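Long-range contacts in UDP-N-acetylglucosamine pyrophosphorylase (Entamoeba histolytica, PDB 3OC9), which probably catalyses the formation of UDP-N-acetylglucosamine and diphosphate from UTP and N-acetyl-alpha-D-glucosamine 1-phosphate: residues 62-67 with 376-381; 133-138 with 151-156; 279-284 with 306-311. One frame throughout, in Å; residues are numbered along the deposited sequence.

Contact 1 (62-67 with 376-381); sequences FEIPKS and ICEISF
Glu378 reaches out from strand 377-379 and sets its carboxylate against the turn at Glu63 and Ile64. With CD anti to CA (chi2 -161°), the side chain is extended. Glu63 N bonds Glu378 OE2 at 2.8 Å, on the carboxylate's syn side, 17° out of its plane; Ile64 N gives Glu378 OE1 a weak bond of 3.4 Å. Glu378 OE2 is also held by Tyr355 OH of helix 347-364, and CB of Phe62 lies against it at 3.4 Å. A water donates to both Glu378 OE1 and Ile64 O, so each buried oxygen has polar partners. The Glu63 side chain crosses that of Glu378 at about a right angle, and its carboxylate, turned 55° from the other, stays 5.2 Å away (OE2 to OE2). Ile376 CD1 touches Glu63 OE2 at 4.0 Å. Extended Lys66 brings NZ to 3.4 Å from Ser380 OG without a hydrogen bond; NZ is instead bound by Gln405 and salt-bridged to Glu74, and Ser380 OG is hydrogen-bonded to Arg382 N. The Glu378 carboxylate, taking one firm and one weak bond from consecutive N-H groups, ties the turn between strands 59-60 and 66-67 to the parallel strand pair 377-379 and 402-404.

Contact 2 (133-138 with 151-156); sequences LPVVDF and YMAPNG
An antiparallel strand pair at the outer end of the mixed central sheet joins Leu133 and Pro134 to Met152 and Ala153. Leu133 and Ala153 form a hydrogen-bonded pair: Leu133 N to Ala153 O and Ala153 N to Leu133 O are both 2.9 Å. The next pair, Pro134 with Met152, is non-hydrogen-bonded, and proline, lacking an N-H, fits there without losing a bond; its CA instead makes a CA-H...O contact of 3.4 Å to Tyr151 O. Tyr151 O also accepts from Val135 N at 3.0 Å, which carries the pairing one bond past the strand. On the face of Pro134 and Met152 the two side chains lie side by side, pointing the same way. Met152 is bent at chi2 (-72°) and chi3 (-62°); SD rests 3.9 Å from Pro134 CG, and the methyl CE folds back to 3.7 Å from Leu133 C. On the other side, with CG1 anti to the backbone N (chi1 -178°), Val135 has CG2 beside the N, 4.0 Å from Ala153 CB and, more loosely, near Tyr151 CB. Beyond the pair, Asn155 OD1 accepts from Gln130 NE2 within strand 125-134. Strand 305-309 lies alongside, Lys308 meeting Leu133 and Lys307 meeting Ala153, while Val135 and Tyr151 bond through their backbones to Leu143, and the Tyr151 side chain touches Val288.

Contact 3 (279-284 with 306-311); sequences LPYHIA and IKKEIF. Unlike the reference sequence in segment 306-311: Ile310 (reference Met).
Residues 282-284 run antiparallel to 306-309, their short axes 5.0 Å apart at closest and at 145°, with two hydrogen-bonded pairs, His282 with Glu309 and Ala284 with Lys307, on either side of the non-hydrogen-bonded pair Ile283 with Lys308. His282 lies on the ring of Phe311 in a face-to-face stack, planes at 16° and centroids 4.0 Å apart. Phe311 CD2 sits over the centre of the imidazole, whereas His282 CD2 lies toward the rim of the phenyl ring; His282 CB adds a CH-pi contact over the same phenyl. His282 NE2 is hydrogen-bonded to Asp314 OD2, which would hold the imidazole's rotation. The strands form a two-stranded antiparallel sheet of their own, and in this UDPGP-family protein it projects at the surface beside the 125-134 and 149-154 pair. Farther along the His282 face, Ala284 CB rests against the flat carboxylate of Glu309, 3.7 Å from CD, and OE2 of that group is salt-bridged to Lys307 NZ at 3.1 Å. On the other face Lys308, its CG anti to the backbone N (chi1 178°), lays CD over one face of Tyr281, 3.9 Å from the ring centroid and offset to the rim; NZ is at most weakly attracted. Ile310 CG2 touches Tyr281 CD1 at 3.8 Å. Past the strand, a water links Pro280 O to Phe311 N.

In the fold
Contacts 2 and 3 are neighbours, their centres 10 Å apart on the same side of the chain's centre, and they touch directly. Val136 O lies 3.0 Å from Ile306 N and Asn155 O the same distance from Ile310 N, both probable hydrogen bonds, so residues 306-311 meet both segments of contact 2. Phe138 CD1 packs on Ile306 CD1 (3.6 Å). Contact 1 stands apart: its centre is 38 Å from each of the others, and it lies across the chain's centre from contact 3. In sequence it encloses both, its segments being 309 residues apart. A bound 1,2-ethanediol, probably from the crystallisation liquor, lies about 5 Å from the Glu309 side chain of contact 3.

Contact 1 (62-67 with 376-381)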
ATOM      1  N   PHE A  62      13.868   8.316 -12.566  1.00 30.28           N
ATOM      2  CA  PHE A  62      13.478   9.711 -12.726  1.00 30.47           C
ATOM      3  C   PHE A  62      14.717  10.544 -13.122  1.00 30.77           C
ATOM      4  O   PHE A  62      15.843  10.007 -13.167  1.00 31.90           O
ATOM      5  CB  PHE A  62      12.856  10.284 -11.436  1.00 29.96           C
ATOM      6  CG  PHE A  62      11.607   9.560 -10.949  1.00 30.61           C
ATOM      7  CD1 PHE A  62      10.675   9.045 -11.839  1.00 31.72           C
ATOM      8  CD2 PHE A  62      11.364   9.436  -9.576  1.00 32.17           C
ATOM      9  CE1 PHE A  62       9.507   8.398 -11.372  1.00 32.99           C
ATOM     10  CE2 PHE A  62      10.200   8.785  -9.096  1.00 33.12           C
ATOM     11  CZ  PHE A  62       9.279   8.269 -10.012  1.00 32.35           C
ATOM     12  N   GLU A  63      14.526  11.835 -13.388  1.00 30.69           N
ATOM     13  CA  GLU A  63      15.674  12.737 -13.642  1.00 31.80           C
ATOM     14  C   GLU A  63      16.614  12.783 -12.428  1.00 31.32           C
ATOM     15  O   GLU A  63      17.840  12.894 -12.583  1.00 31.70           O
ATOM     16  CB  GLU A  63      15.221  14.145 -14.058  1.00 32.65           C
ATOM     17  CG  GLU A  63      14.474  14.212 -15.423  1.00 34.29           C
ATOM     18  CD  GLU A  63      15.324  13.768 -16.605  1.00 38.45           C
ATOM     19  OE1 GLU A  63      16.505  14.164 -16.675  1.00 39.93           O
ATOM     20  OE2 GLU A  63      14.813  13.015 -17.463  1.00 40.98           O
ATOM     21  N   ILE A  64      16.020  12.710 -11.236  1.00 30.57           N
ATOM     22  CA  ILE A  64      16.761  12.524  -9.978  0.50 30.47           C
ATOM     23  C   ILE A  64      16.362  11.144  -9.414  1.00 30.13           C
ATOM     24  O   ILE A  64      15.276  10.988  -8.837  1.00 29.28           O
ATOM     25  CB  ILE A  64      16.457  13.652  -8.941  0.50 30.26           C
ATOM     26  CG1 ILE A  64      16.685  15.044  -9.541  0.50 31.21           C
ATOM     27  CG2 ILE A  64      17.272  13.465  -7.655  0.50 30.09           C
ATOM     28  CD1 ILE A  64      18.104  15.292 -10.062  0.50 30.72           C
ATOM     29  N   PRO A  65      17.226  10.123  -9.593  1.00 30.63           N
ATOM     30  CA  PRO A  65      16.797   8.751  -9.264  1.00 30.38           C
ATOM     31  C   PRO A  65      16.723   8.447  -7.762  1.00 29.83           C
ATOM     32  O   PRO A  65      17.695   8.702  -7.034  1.00 30.00           O
ATOM     33  CB  PRO A  65      17.868   7.867  -9.921  1.00 31.27           C
ATOM     34  CG  PRO A  65      18.833   8.816 -10.616  1.00 32.07           C
ATOM     35  CD  PRO A  65      18.643  10.162 -10.007  1.00 31.87           C
ATOM     36  N   LYS A  66      15.591   7.885  -7.330  1.00 28.98           N
ATOM     37  CA  LYS A  66      15.368   7.477  -5.928  1.00 28.17           C
ATOM     38  C   LYS A  66      14.681   6.108  -5.808  1.00 27.31           C
ATOM     39  O   LYS A  66      13.877   5.741  -6.662  1.00 26.63           O
ATOM     40  CB  LYS A  66      14.550   8.541  -5.184  1.00 28.50           C
ATOM     41  CG  LYS A  66      15.218   9.920  -5.113  1.00 29.95           C
ATOM     42  CD  LYS A  66      14.348  10.938  -4.386  1.00 32.20           C
ATOM     43  CE  LYS A  66      14.997  12.321  -4.397  1.00 34.33           C
ATOM     44  NZ  LYS A  66      14.080  13.401  -3.895  1.00 33.32           N
ATOM     45  N   SER A  67      15.007   5.348  -4.754  1.00 26.11           N
ATOM     46  CA  SER A  67      14.339   4.060  -4.501  1.00 25.21           C
ATOM     47  C   SER A  67      12.919   4.254  -3.950  1.00 23.97           C
ATOM     48  O   SER A  67      12.587   5.332  -3.441  1.00 23.83           O
ATOM     49  CB  SER A  67      15.132   3.183  -3.514  1.00 25.14           C
ATOM     50  OG  SER A  67      15.120   3.723  -2.195  1.00 25.61           O
ATOM     51  N   ILE A 376       8.285  17.180 -18.432  1.00 38.31           N
ATOM     52  CA  ILE A 376       8.944  16.913 -17.122  1.00 36.51           C
ATOM     53  C   ILE A 376       8.563  17.908 -16.009  1.00 35.74           C
ATOM     54  O   ILE A 376       8.764  19.113 -16.147  1.00 35.62           O
ATOM     55  CB  ILE A 376      10.490  16.850 -17.275  1.00 37.25           C
ATOM     56  CG1 ILE A 376      10.865  15.797 -18.325  1.00 37.31           C
ATOM     57  CG2 ILE A 376      11.194  16.563 -15.914  1.00 36.55           C
ATOM     58  CD1 ILE A 376      12.300  15.834 -18.755  1.00 39.66           C
ATOM     59  N   CYS A 377       8.002  17.386 -14.909  1.00 33.64           N
ATOM     60  CA  CYS A 377       7.676  18.193 -13.724  1.00 32.65           C
ATOM     61  C   CYS A 377       7.889  17.299 -12.490  1.00 31.51           C
ATOM     62  O   CYS A 377       7.022  16.478 -12.193  1.00 31.14           O
ATOM     63  CB  CYS A 377       6.225  18.686 -13.798  1.00 31.25           C
ATOM     64  SG  CYS A 377       5.649  19.891 -12.539  1.00 32.60           S
ATOM     65  N   GLU A 378       9.043  17.436 -11.831  1.00 31.24           N
ATOM     66  CA  GLU A 378       9.422  16.611 -10.659  1.00 31.44           C
ATOM     67  C   GLU A 378       9.478  17.444  -9.382  1.00 31.31           C
ATOM     68  O   GLU A 378      10.313  18.360  -9.254  1.00 32.46           O
ATOM     69  CB  GLU A 378      10.778  15.908 -10.856  1.00 32.13           C
ATOM     70  CG  GLU A 378      10.866  15.038 -12.104  1.00 33.39           C
ATOM     71  CD  GLU A 378      11.996  14.002 -12.078  1.00 33.80           C
ATOM     72  OE1 GLU A 378      12.814  13.950 -11.120  1.00 35.19           O
ATOM     73  OE2 GLU A 378      12.053  13.197 -13.029  1.00 33.36           O
ATOM     74  N   ILE A 379       8.602  17.105  -8.435  1.00 30.14           N
ATOM     75  CA  ILE A 379       8.493  17.801  -7.154  1.00 29.58           C
ATOM     76  C   ILE A 379       8.781  16.814  -6.014  1.00 29.33           C
ATOM     77  O   ILE A 379       8.022  15.856  -5.820  1.00 29.05           O
ATOM     78  CB  ILE A 379       7.077  18.428  -6.972  1.00 29.47           C
ATOM     79  CG1 ILE A 379       6.773  19.431  -8.117  1.00 30.71           C
ATOM     80  CG2 ILE A 379       6.951  19.045  -5.554  1.00 29.78           C
ATOM     81  CD1 ILE A 379       5.400  20.144  -8.030  1.00 30.55           C
ATOM     82  N   SER A 380       9.867  17.047  -5.269  1.00 29.08           N
ATOM     83  CA  SER A 380      10.300  16.110  -4.211  1.00 29.32           C
ATOM     84  C   SER A 380       9.207  15.859  -3.166  1.00 28.41           C
ATOM     85  O   SER A 380       8.540  16.801  -2.730  1.00 27.61           O
ATOM     86  CB  SER A 380      11.559  16.610  -3.511  1.00 30.18           C
ATOM     87  OG  SER A 380      11.942  15.700  -2.479  1.00 31.25           O
ATOM     88  N   PHE A 381       9.025  14.588  -2.782  1.00 27.97           N
ATOM     89  CA  PHE A 381       8.095  14.222  -1.690  1.00 28.13           C
ATOM     90  C   PHE A 381       8.518  14.891  -0.360  1.00 28.20           C
ATOM     91  O   PHE A 381       7.708  15.000   0.575  1.00 28.58           O
ATOM     92  CB  PHE A 381       8.041  12.684  -1.498  1.00 27.07           C
ATOM     93  CG  PHE A 381       7.109  11.932  -2.454  1.00 28.20           C
ATOM     94  CD1 PHE A 381       6.648  12.490  -3.648  1.00 29.45           C
ATOM     95  CD2 PHE A 381       6.743  10.616  -2.157  1.00 28.23           C
ATOM     96  CE1 PHE A 381       5.819  11.752  -4.519  1.00 30.60           C
ATOM     97  CE2 PHE A 381       5.925   9.876  -3.014  1.00 28.89           C
ATOM     98  CZ  PHE A 381       5.455  10.451  -4.197  1.00 30.12           C
TER
HETATM   99  O   HOH W   1      12.994  12.337  -8.454  1.00 31.95           O
HETATM  100  O   HOH W   2      10.871  12.410  -3.666  1.00 31.07           O

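Contact 2 (133-138 with 151-156)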
ATOM      1  N   LEU A 133       6.383 -21.318   5.018  1.00 28.77           N
ATOM      2  CA  LEU A 133       6.068 -22.761   4.848  1.00 29.03           C
ATOM      3  C   LEU A 133       6.773 -23.352   3.608  1.00 29.17           C
ATOM      4  O   LEU A 133       6.986 -22.643   2.624  1.00 27.94           O
ATOM      5  CB  LEU A 133       4.543 -22.958   4.695  1.00 29.41           C
ATOM      6  CG  LEU A 133       3.596 -22.634   5.866  1.00 30.96           C
ATOM      7  CD1 LEU A 133       2.143 -22.555   5.391  1.00 32.36           C
ATOM      8  CD2 LEU A 133       3.735 -23.684   6.999  1.00 32.98           C
ATOM      9  N   PRO A 134       7.125 -24.659   3.634  1.00 30.13           N
ATOM     10  CA  PRO A 134       7.680 -25.291   2.412  1.00 30.79           C
ATOM     11  C   PRO A 134       6.685 -25.379   1.234  1.00 30.97           C
ATOM     12  O   PRO A 134       5.485 -25.616   1.435  1.00 31.54           O
ATOM     13  CB  PRO A 134       8.075 -26.708   2.877  1.00 31.87           C
ATOM     14  CG  PRO A 134       8.044 -26.676   4.370  1.00 32.32           C
ATOM     15  CD  PRO A 134       7.066 -25.602   4.767  1.00 31.05           C
ATOM     16  N   VAL A 135       7.184 -25.161   0.017  1.00 30.82           N
ATOM     17  CA  VAL A 135       6.395 -25.289  -1.215  1.00 30.91           C
ATOM     18  C   VAL A 135       6.292 -26.789  -1.567  1.00 31.88           C
ATOM     19  O   VAL A 135       7.282 -27.502  -1.440  1.00 32.38           O
ATOM     20  CB  VAL A 135       7.068 -24.475  -2.377  1.00 30.70           C
ATOM     21  CG1 VAL A 135       6.247 -24.547  -3.668  1.00 31.21           C
ATOM     22  CG2 VAL A 135       7.321 -22.994  -1.946  1.00 30.67           C
ATOM     23  N   VAL A 136       5.116 -27.271  -1.995  1.00 31.96           N
ATOM     24  CA  VAL A 136       4.899 -28.715  -2.240  1.00 33.51           C
ATOM     25  C   VAL A 136       4.430 -29.057  -3.673  1.00 35.50           C
ATOM     26  O   VAL A 136       3.968 -28.171  -4.399  1.00 35.82           O
ATOM     27  CB  VAL A 136       3.919 -29.375  -1.198  1.00 33.49           C
ATOM     28  CG1 VAL A 136       4.435 -29.217   0.227  1.00 32.89           C
ATOM     29  CG2 VAL A 136       2.474 -28.803  -1.323  1.00 31.46           C
ATOM     30  N   ASP A 137       4.583 -30.327  -4.074  1.00 37.93           N
ATOM     31  CA  ASP A 137       4.065 -30.834  -5.365  1.00 40.60           C
ATOM     32  C   ASP A 137       2.620 -31.355  -5.222  1.00 41.23           C
ATOM     33  O   ASP A 137       1.990 -31.110  -4.200  1.00 40.99           O
ATOM     34  CB  ASP A 137       5.009 -31.898  -5.983  1.00 41.75           C
ATOM     35  CG  ASP A 137       5.032 -33.217  -5.214  1.00 43.81           C
ATOM     36  OD1 ASP A 137       4.087 -33.541  -4.460  1.00 42.48           O
ATOM     37  OD2 ASP A 137       6.023 -33.978  -5.387  1.00 46.68           O
ATOM     38  N   PHE A 138       2.111 -32.115  -6.199  1.00 43.49           N
ATOM     39  CA  PHE A 138       0.689 -32.533  -6.171  1.00 43.79           C
ATOM     40  C   PHE A 138       0.313 -33.781  -5.332  1.00 44.24           C
ATOM     41  O   PHE A 138      -0.879 -34.050  -5.150  1.00 44.74           O
ATOM     42  CB  PHE A 138       0.074 -32.603  -7.581  1.00 44.93           C
ATOM     43  CG  PHE A 138       0.186 -31.309  -8.377  1.00 46.10           C
ATOM     44  CD1 PHE A 138       0.272 -30.074  -7.745  1.00 47.03           C
ATOM     45  CD2 PHE A 138       0.167 -31.337  -9.772  1.00 49.84           C
ATOM     46  CE1 PHE A 138       0.361 -28.887  -8.483  1.00 46.50           C
ATOM     47  CE2 PHE A 138       0.251 -30.146 -10.521  1.00 49.98           C
ATOM     48  CZ  PHE A 138       0.348 -28.926  -9.868  1.00 48.92           C
ATOM     49  N   TYR A 151      12.564 -25.534  -0.715  1.00 36.44           N
ATOM     50  CA  TYR A 151      12.080 -24.217  -1.161  1.00 35.85           C
ATOM     51  C   TYR A 151      11.007 -23.729  -0.175  1.00 34.00           C
ATOM     52  O   TYR A 151      10.115 -24.490   0.192  1.00 33.88           O
ATOM     53  CB  TYR A 151      11.496 -24.253  -2.585  1.00 36.35           C
ATOM     54  CG  TYR A 151      12.536 -24.215  -3.700  1.00 40.23           C
ATOM     55  CD1 TYR A 151      13.300 -23.068  -3.934  1.00 42.69           C
ATOM     56  CD2 TYR A 151      12.734 -25.315  -4.536  1.00 43.52           C
ATOM     57  CE1 TYR A 151      14.262 -23.024  -4.953  1.00 45.47           C
ATOM     58  CE2 TYR A 151      13.691 -25.281  -5.570  1.00 46.21           C
ATOM     59  CZ  TYR A 151      14.449 -24.133  -5.766  1.00 47.15           C
ATOM     60  OH  TYR A 151      15.394 -24.086  -6.778  1.00 50.58           O
ATOM     61  N   MET A 152      11.108 -22.470   0.250  1.00 32.62           N
ATOM     62  CA  MET A 152      10.197 -21.903   1.259  1.00 31.78           C
ATOM     63  C   MET A 152       9.476 -20.663   0.724  1.00 30.59           C
ATOM     64  O   MET A 152      10.014 -19.954  -0.141  1.00 30.41           O
ATOM     65  CB  MET A 152      10.984 -21.517   2.523  1.00 31.88           C
ATOM     66  CG  MET A 152      11.812 -22.652   3.157  1.00 33.71           C
ATOM     67  SD  MET A 152      10.842 -23.917   3.992  1.00 34.95           S
ATOM     68  CE  MET A 152      10.035 -22.992   5.314  1.00 33.82           C
ATOM     69  N   ALA A 153       8.263 -20.400   1.234  1.00 29.28           N
ATOM     70  CA  ALA A 153       7.516 -19.185   0.880  1.00 28.04           C
ATOM     71  C   ALA A 153       6.795 -18.566   2.095  1.00 27.35           C
ATOM     72  O   ALA A 153       6.419 -19.278   3.017  1.00 26.42           O
ATOM     73  CB  ALA A 153       6.509 -19.476  -0.262  1.00 27.94           C
ATOM     74  N   PRO A 154       6.602 -17.226   2.101  1.00 26.96           N
ATOM     75  CA  PRO A 154       5.810 -16.594   3.170  1.00 26.51           C
ATOM     76  C   PRO A 154       4.374 -17.138   3.257  1.00 26.25           C
ATOM     77  O   PRO A 154       3.834 -17.635   2.250  1.00 26.60           O
ATOM     78  CB  PRO A 154       5.784 -15.103   2.766  1.00 26.31           C
ATOM     79  CG  PRO A 154       6.867 -14.934   1.752  1.00 27.25           C
ATOM     80  CD  PRO A 154       6.981 -16.258   1.049  1.00 27.81           C
ATOM     81  N   ASN A 155       3.766 -17.041   4.442  1.00 25.87           N
ATOM     82  CA  ASN A 155       2.418 -17.592   4.674  1.00 26.35           C
ATOM     83  C   ASN A 155       1.237 -16.766   4.107  1.00 26.15           C
ATOM     84  O   ASN A 155       0.077 -17.131   4.340  1.00 26.49           O
ATOM     85  CB  ASN A 155       2.193 -17.928   6.164  1.00 26.32           C
ATOM     86  CG  ASN A 155       2.255 -16.691   7.082  1.00 26.69           C
ATOM     87  OD1 ASN A 155       2.403 -15.560   6.629  1.00 25.92           O
ATOM     88  ND2 ASN A 155       2.169 -16.927   8.391  1.00 29.61           N
ATOM     89  N   GLY A 156       1.533 -15.698   3.354  1.00 25.68           N
ATOM     90  CA  GLY A 156       0.496 -14.817   2.751  1.00 24.82           C
ATOM     91  C   GLY A 156       0.337 -13.484   3.493  1.00 23.86           C
ATOM     92  O   GLY A 156       0.749 -13.374   4.662  1.00 23.09           O
TER

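Contact 3 (279-284 with 306-311)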
ATOM      1  N   LEU A 279      -8.083 -17.307  10.053  1.00 27.31           N
ATOM      2  CA  LEU A 279      -8.352 -17.037   8.627  1.00 26.23           C
ATOM      3  C   LEU A 279      -8.439 -18.323   7.760  1.00 26.51           C
ATOM      4  O   LEU A 279      -7.740 -19.305   8.041  1.00 27.56           O
ATOM      5  CB  LEU A 279      -7.281 -16.067   8.063  1.00 25.50           C
ATOM      6  CG  LEU A 279      -7.252 -14.642   8.676  1.00 25.33           C
ATOM      7  CD1 LEU A 279      -5.942 -13.902   8.321  1.00 25.94           C
ATOM      8  CD2 LEU A 279      -8.438 -13.801   8.213  1.00 27.09           C
ATOM      9  N   PRO A 280      -9.298 -18.328   6.716  1.00 26.60           N
ATOM     10  CA  PRO A 280      -9.432 -19.514   5.851  1.00 27.16           C
ATOM     11  C   PRO A 280      -8.225 -19.712   4.899  1.00 27.20           C
ATOM     12  O   PRO A 280      -7.612 -18.730   4.466  1.00 26.45           O
ATOM     13  CB  PRO A 280     -10.728 -19.246   5.079  1.00 27.40           C
ATOM     14  CG  PRO A 280     -10.836 -17.740   5.031  1.00 26.65           C
ATOM     15  CD  PRO A 280     -10.243 -17.255   6.336  1.00 26.13           C
ATOM     16  N   TYR A 281      -7.871 -20.970   4.596  1.00 26.73           N
ATOM     17  CA  TYR A 281      -6.748 -21.212   3.662  1.00 27.08           C
ATOM     18  C   TYR A 281      -7.145 -21.015   2.189  1.00 26.15           C
ATOM     19  O   TYR A 281      -8.318 -21.219   1.808  1.00 26.09           O
ATOM     20  CB  TYR A 281      -6.100 -22.611   3.884  1.00 27.70           C
ATOM     21  CG  TYR A 281      -5.386 -22.759   5.218  1.00 31.41           C
ATOM     22  CD1 TYR A 281      -4.280 -21.961   5.539  1.00 33.39           C
ATOM     23  CD2 TYR A 281      -5.808 -23.706   6.162  1.00 34.71           C
ATOM     24  CE1 TYR A 281      -3.625 -22.088   6.767  1.00 35.85           C
ATOM     25  CE2 TYR A 281      -5.157 -23.841   7.402  1.00 37.22           C
ATOM     26  CZ  TYR A 281      -4.064 -23.027   7.696  1.00 38.51           C
ATOM     27  OH  TYR A 281      -3.409 -23.149   8.917  1.00 40.84           O
ATOM     28  N   HIS A 282      -6.178 -20.568   1.378  1.00 25.61           N
ATOM     29  CA  HIS A 282      -6.299 -20.492  -0.089  1.00 25.80           C
ATOM     30  C   HIS A 282      -5.088 -21.187  -0.756  1.00 27.28           C
ATOM     31  O   HIS A 282      -4.032 -21.312  -0.119  1.00 26.94           O
ATOM     32  CB  HIS A 282      -6.306 -19.020  -0.556  1.00 25.39           C
ATOM     33  CG  HIS A 282      -7.463 -18.206  -0.046  1.00 24.94           C
ATOM     34  ND1 HIS A 282      -8.570 -17.921  -0.820  1.00 29.21           N
ATOM     35  CD2 HIS A 282      -7.669 -17.591   1.146  1.00 26.33           C
ATOM     36  CE1 HIS A 282      -9.415 -17.175  -0.122  1.00 29.17           C
ATOM     37  NE2 HIS A 282      -8.898 -16.970   1.079  1.00 27.13           N
ATOM     38  N   ILE A 283      -5.240 -21.609  -2.019  1.00 28.78           N
ATOM     39  CA  ILE A 283      -4.133 -22.159  -2.835  0.70 30.64           C
ATOM     40  C   ILE A 283      -3.615 -21.114  -3.830  1.00 31.51           C
ATOM     41  O   ILE A 283      -4.409 -20.543  -4.615  1.00 31.28           O
ATOM     42  CB  ILE A 283      -4.564 -23.429  -3.650  0.70 31.67           C
ATOM     43  CG1 ILE A 283      -5.080 -24.557  -2.741  0.70 32.31           C
ATOM     44  CG2 ILE A 283      -3.423 -23.933  -4.574  0.70 32.83           C
ATOM     45  CD1 ILE A 283      -4.276 -24.765  -1.476  0.70 32.70           C
ATOM     46  N   ALA A 284      -2.300 -20.861  -3.800  1.00 32.49           N
ATOM     47  CA  ALA A 284      -1.620 -20.004  -4.771  1.00 34.39           C
ATOM     48  C   ALA A 284      -0.522 -20.820  -5.475  1.00 36.77           C
ATOM     49  O   ALA A 284       0.140 -21.653  -4.841  1.00 37.39           O
ATOM     50  CB  ALA A 284      -1.028 -18.771  -4.076  1.00 33.80           C
ATOM     51  N   ILE A 306       2.714 -25.593  -5.143  1.00 37.04           N
ATOM     52  CA  ILE A 306       1.554 -25.126  -4.354  1.00 34.39           C
ATOM     53  C   ILE A 306       2.018 -24.406  -3.077  1.00 33.36           C
ATOM     54  O   ILE A 306       2.776 -24.986  -2.290  1.00 33.09           O
ATOM     55  CB  ILE A 306       0.595 -26.321  -4.017  1.00 34.55           C
ATOM     56  CG1 ILE A 306      -0.134 -26.791  -5.280  1.00 34.19           C
ATOM     57  CG2 ILE A 306      -0.401 -25.965  -2.868  1.00 33.36           C
ATOM     58  CD1 ILE A 306      -0.983 -28.041  -5.089  1.00 33.74           C
ATOM     59  N   LYS A 307       1.577 -23.148  -2.895  1.00 31.05           N
ATOM     60  CA  LYS A 307       1.786 -22.364  -1.661  1.00 30.34           C
ATOM     61  C   LYS A 307       0.465 -22.225  -0.874  1.00 29.60           C
ATOM     62  O   LYS A 307      -0.474 -21.652  -1.392  1.00 29.63           O
ATOM     63  CB  LYS A 307       2.287 -20.931  -1.984  1.00 30.13           C
ATOM     64  CG  LYS A 307       3.651 -20.813  -2.679  1.00 32.45           C
ATOM     65  CD  LYS A 307       3.924 -19.344  -3.093  1.00 34.72           C
ATOM     66  CE  LYS A 307       2.955 -18.907  -4.187  1.00 35.94           C
ATOM     67  NZ  LYS A 307       2.829 -17.422  -4.234  1.00 37.14           N
ATOM     68  N   LYS A 308       0.400 -22.749   0.355  1.00 29.30           N
ATOM     69  CA  LYS A 308      -0.762 -22.564   1.256  1.00 28.91           C
ATOM     70  C   LYS A 308      -0.729 -21.165   1.903  1.00 27.95           C
ATOM     71  O   LYS A 308       0.184 -20.877   2.688  1.00 28.49           O
ATOM     72  CB  LYS A 308      -0.751 -23.666   2.345  1.00 29.51           C
ATOM     73  CG  LYS A 308      -1.870 -23.571   3.372  1.00 32.96           C
ATOM     74  CD  LYS A 308      -1.534 -24.313   4.687  1.00 38.01           C
ATOM     75  CE  LYS A 308      -1.448 -25.811   4.498  1.00 40.60           C
ATOM     76  NZ  LYS A 308      -1.227 -26.525   5.808  1.00 43.36           N
ATOM     77  N   GLU A 309      -1.718 -20.309   1.589  1.00 26.66           N
ATOM     78  CA  GLU A 309      -1.722 -18.896   2.033  1.00 25.43           C
ATOM     79  C   GLU A 309      -2.995 -18.446   2.772  1.00 24.69           C
ATOM     80  O   GLU A 309      -4.078 -19.030   2.592  1.00 24.28           O
ATOM     81  CB  GLU A 309      -1.486 -17.937   0.840  1.00 25.63           C
ATOM     82  CG  GLU A 309      -0.119 -18.072   0.144  1.00 28.35           C
ATOM     83  CD  GLU A 309       0.101 -17.069  -0.997  1.00 31.57           C
ATOM     84  OE1 GLU A 309      -0.820 -16.286  -1.318  1.00 32.14           O
ATOM     85  OE2 GLU A 309       1.207 -17.077  -1.594  1.00 32.03           O
ATOM     86  N   ILE A 310      -2.852 -17.396   3.592  1.00 24.03           N
ATOM     87  CA  ILE A 310      -4.013 -16.703   4.204  1.00 23.75           C
ATOM     88  C   ILE A 310      -4.001 -15.236   3.720  1.00 23.11           C
ATOM     89  O   ILE A 310      -2.919 -14.666   3.461  1.00 23.30           O
ATOM     90  CB  ILE A 310      -4.031 -16.812   5.776  1.00 23.95           C
ATOM     91  CG1 ILE A 310      -2.654 -16.474   6.370  1.00 24.30           C
ATOM     92  CG2 ILE A 310      -4.510 -18.242   6.255  1.00 25.85           C
ATOM     93  CD1 ILE A 310      -2.577 -16.397   7.921  1.00 22.70           C
ATOM     94  N   PHE A 311      -5.196 -14.632   3.575  1.00 22.68           N
ATOM     95  CA  PHE A 311      -5.387 -13.304   2.911  1.00 22.58           C
ATOM     96  C   PHE A 311      -5.898 -12.240   3.922  1.00 21.79           C
ATOM     97  O   PHE A 311      -6.845 -12.504   4.667  1.00 22.19           O
ATOM     98  CB  PHE A 311      -6.428 -13.415   1.764  1.00 22.39           C
ATOM     99  CG  PHE A 311      -5.976 -14.212   0.538  1.00 23.80           C
ATOM    100  CD1 PHE A 311      -4.642 -14.601   0.350  1.00 25.00           C
ATOM    101  CD2 PHE A 311      -6.905 -14.516  -0.459  1.00 24.91           C
ATOM    102  CE1 PHE A 311      -4.248 -15.315  -0.801  1.00 26.76           C
ATOM    103  CE2 PHE A 311      -6.518 -15.217  -1.615  1.00 26.56           C
ATOM    104  CZ  PHE A 311      -5.187 -15.611  -1.778  1.00 27.19           C
TER
HETATM  105  O   HOH W   3      -7.510 -15.985   4.475  1.00 17.85           O